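Local coordinates for protein putative HAD-hydrolase YfnB (Bacillus subtilis, PDB 3ED5) that is a putative hydrolase of the haloacid dehalogenase superfamily that may act as a 5'-nucleotidase, at residues F21-A26 with G101-D106. Numbering follows the deposited sequence.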
loop_
_atom_site.group_PDB
_atom_site.type_symbol
_atom_site.label_atom_id
_atom_site.label_comp_id
_atom_site.label_asym_id
_atom_site.label_seq_id
_atom_site.Cartn_x
_atom_site.Cartn_y
_atom_site.Cartn_z
ATOM N N PHE A 21 -1.311 -1.355 -7.843
ATOM C CA PHE A 21 0.115 -1.610 -7.714
ATOM C C PHE A 21 0.504 -2.856 -8.472
ATOM O O PHE A 21 1.582 -2.901 -9.072
ATOM C CB PHE A 21 0.534 -1.772 -6.255
ATOM C CG PHE A 21 2.013 -1.984 -6.091
ATOM C CD1 PHE A 21 2.889 -0.889 -6.103
ATOM C CD2 PHE A 21 2.542 -3.286 -5.999
ATOM C CE1 PHE A 21 4.276 -1.076 -5.957
ATOM C CE2 PHE A 21 3.933 -3.476 -5.866
ATOM C CZ PHE A 21 4.792 -2.363 -5.836
ATOM N N GLN A 22 -0.382 -3.849 -8.492
ATOM C CA GLN A 22 -0.079 -5.063 -9.313
ATOM C C GLN A 22 0.253 -4.722 -10.765
ATOM O O GLN A 22 1.202 -5.282 -11.341
ATOM C CB GLN A 22 -1.246 -6.057 -9.262
ATOM C CG GLN A 22 -1.516 -6.555 -7.834
ATOM C CD GLN A 22 -0.284 -7.167 -7.218
ATOM O OE1 GLN A 22 0.309 -6.637 -6.262
ATOM N NE2 GLN A 22 0.136 -8.272 -7.779
ATOM N N ALA A 23 -0.544 -3.845 -11.368
ATOM C CA ALA A 23 -0.295 -3.401 -12.708
ATOM C C ALA A 23 1.033 -2.652 -12.856
ATOM O O ALA A 23 1.781 -2.890 -13.822
ATOM C CB ALA A 23 -1.479 -2.575 -13.258
ATOM N N ALA A 24 1.293 -1.714 -11.946
ATOM C CA ALA A 24 2.555 -0.959 -11.953
ATOM C C ALA A 24 3.756 -1.899 -11.800
ATOM O O ALA A 24 4.739 -1.758 -12.525
ATOM C CB ALA A 24 2.573 0.116 -10.835
ATOM N N GLU A 25 3.651 -2.844 -10.863
ATOM C CA GLU A 25 4.708 -3.840 -10.621
ATOM C C GLU A 25 4.913 -4.702 -11.863
ATOM O O GLU A 25 6.061 -4.928 -12.316
ATOM C CB GLU A 25 4.336 -4.725 -9.424
ATOM C CG GLU A 25 5.274 -5.917 -9.185
ATOM C CD GLU A 25 4.819 -6.748 -8.021
ATOM O OE1 GLU A 25 3.805 -7.474 -8.161
ATOM O OE2 GLU A 25 5.450 -6.624 -6.956
ATOM N N ALA A 26 3.810 -5.149 -12.453
ATOM C CA ALA A 26 3.942 -6.043 -13.630
ATOM C C ALA A 26 4.692 -5.365 -14.776
ATOM O O ALA A 26 5.554 -5.983 -15.431
ATOM C CB ALA A 26 2.557 -6.548 -14.109
ATOM N N GLY A 101 4.098 4.020 -13.255
ATOM C CA GLY A 101 2.848 3.257 -13.225
ATOM C C GLY A 101 1.923 3.879 -12.182
ATOM O O GLY A 101 2.203 3.789 -10.988
ATOM N N HIS A 102 0.839 4.506 -12.633
ATOM C CA HIS A 102 -0.135 5.136 -11.698
ATOM C C HIS A 102 -1.548 4.711 -12.063
ATOM O O HIS A 102 -2.491 5.487 -11.945
ATOM C CB HIS A 102 -0.012 6.675 -11.694
ATOM C CG HIS A 102 0.156 7.265 -13.055
ATOM N ND1 HIS A 102 -0.904 7.650 -13.851
ATOM C CD2 HIS A 102 1.276 7.488 -13.785
ATOM C CE1 HIS A 102 -0.442 8.071 -15.015
ATOM N NE2 HIS A 102 0.878 7.998 -14.991
ATOM N N GLN A 103 -1.676 3.473 -12.560
ATOM C CA GLN A 103 -2.971 2.851 -12.827
ATOM C C GLN A 103 -3.844 2.896 -11.568
ATOM O O GLN A 103 -3.335 2.732 -10.455
ATOM C CB GLN A 103 -2.750 1.380 -13.255
ATOM C CG GLN A 103 -1.797 1.239 -14.460
ATOM C CD GLN A 103 -0.327 1.013 -14.074
ATOM O OE1 GLN A 103 0.115 1.391 -12.993
ATOM N NE2 GLN A 103 0.423 0.363 -14.967
ATOM N N LEU A 104 -5.150 3.117 -11.762
ATOM C CA LEU A 104 -6.099 3.208 -10.638
ATOM C C LEU A 104 -6.822 1.888 -10.423
ATOM O O LEU A 104 -7.071 1.135 -11.375
ATOM C CB LEU A 104 -7.159 4.289 -10.929
ATOM C CG LEU A 104 -6.671 5.742 -10.861
ATOM C CD1 LEU A 104 -7.598 6.689 -11.628
ATOM C CD2 LEU A 104 -6.517 6.188 -9.422
ATOM N N ILE A 105 -7.152 1.609 -9.165
ATOM C CA ILE A 105 -8.158 0.589 -8.853
ATOM C C ILE A 105 -9.502 1.034 -9.418
ATOM O O ILE A 105 -9.812 2.239 -9.404
ATOM C CB ILE A 105 -8.245 0.369 -7.331
ATOM C CG1 ILE A 105 -6.909 -0.203 -6.798
ATOM C CG2 ILE A 105 -9.437 -0.534 -6.974
ATOM C CD1 ILE A 105 -6.653 -1.697 -7.210
ATOM N N ASP A 106 -10.305 0.072 -9.886
ATOM C CA ASP A 106 -11.639 0.337 -10.425
ATOM C C ASP A 106 -12.475 1.210 -9.489
ATOM O O ASP A 106 -12.620 0.888 -8.304
ATOM C CB ASP A 106 -12.378 -0.983 -10.688
ATOM C CG ASP A 106 -11.871 -1.700 -11.925
ATOM O OD1 ASP A 106 -11.172 -1.068 -12.760
ATOM O OD2 ASP A 106 -12.172 -2.915 -12.067
#
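Ala23 and Ala24, in the first turn of helix 21-35, pack by van der Waals contact against Gln103 and Gly101 of the loop between helices 87-98 and 108-116. On the loop side Gln103 does most of the touching. With CG beside its own backbone N (chi1 -55°) and the chain bent at chi2 (93°), its amide lies along the helix surface over both alanines. Ala23 CB meets Gln103 CD at 3.9 Å, while Gln103 OE1 comes to 3.5 Å from Ala24 CB; the same oxygen is near Ala24 N, but at a poor angle for a hydrogen bond. A serine here has no amide to lie over the helix, and would probably leave a gap beside Ala23 and Ala24. The two backbones come nearest at Gly101, whose CA is 4.4 Å from Ala24 CA; a side chain there would clash with Ala24 CB. The Gly101 carbonyl, 3.7 Å from Ala24 CB through its O, accepts a hydrogen bond from Arg135 NE. Backbone hydrogen bonds tie Gln103 to Asp20 and Ile105 to Ile18. The start of the cap's first helix is set against the linker that leads back from the cap to the Rossmann-like core, as in HAD phosphatases with a C1-type cap.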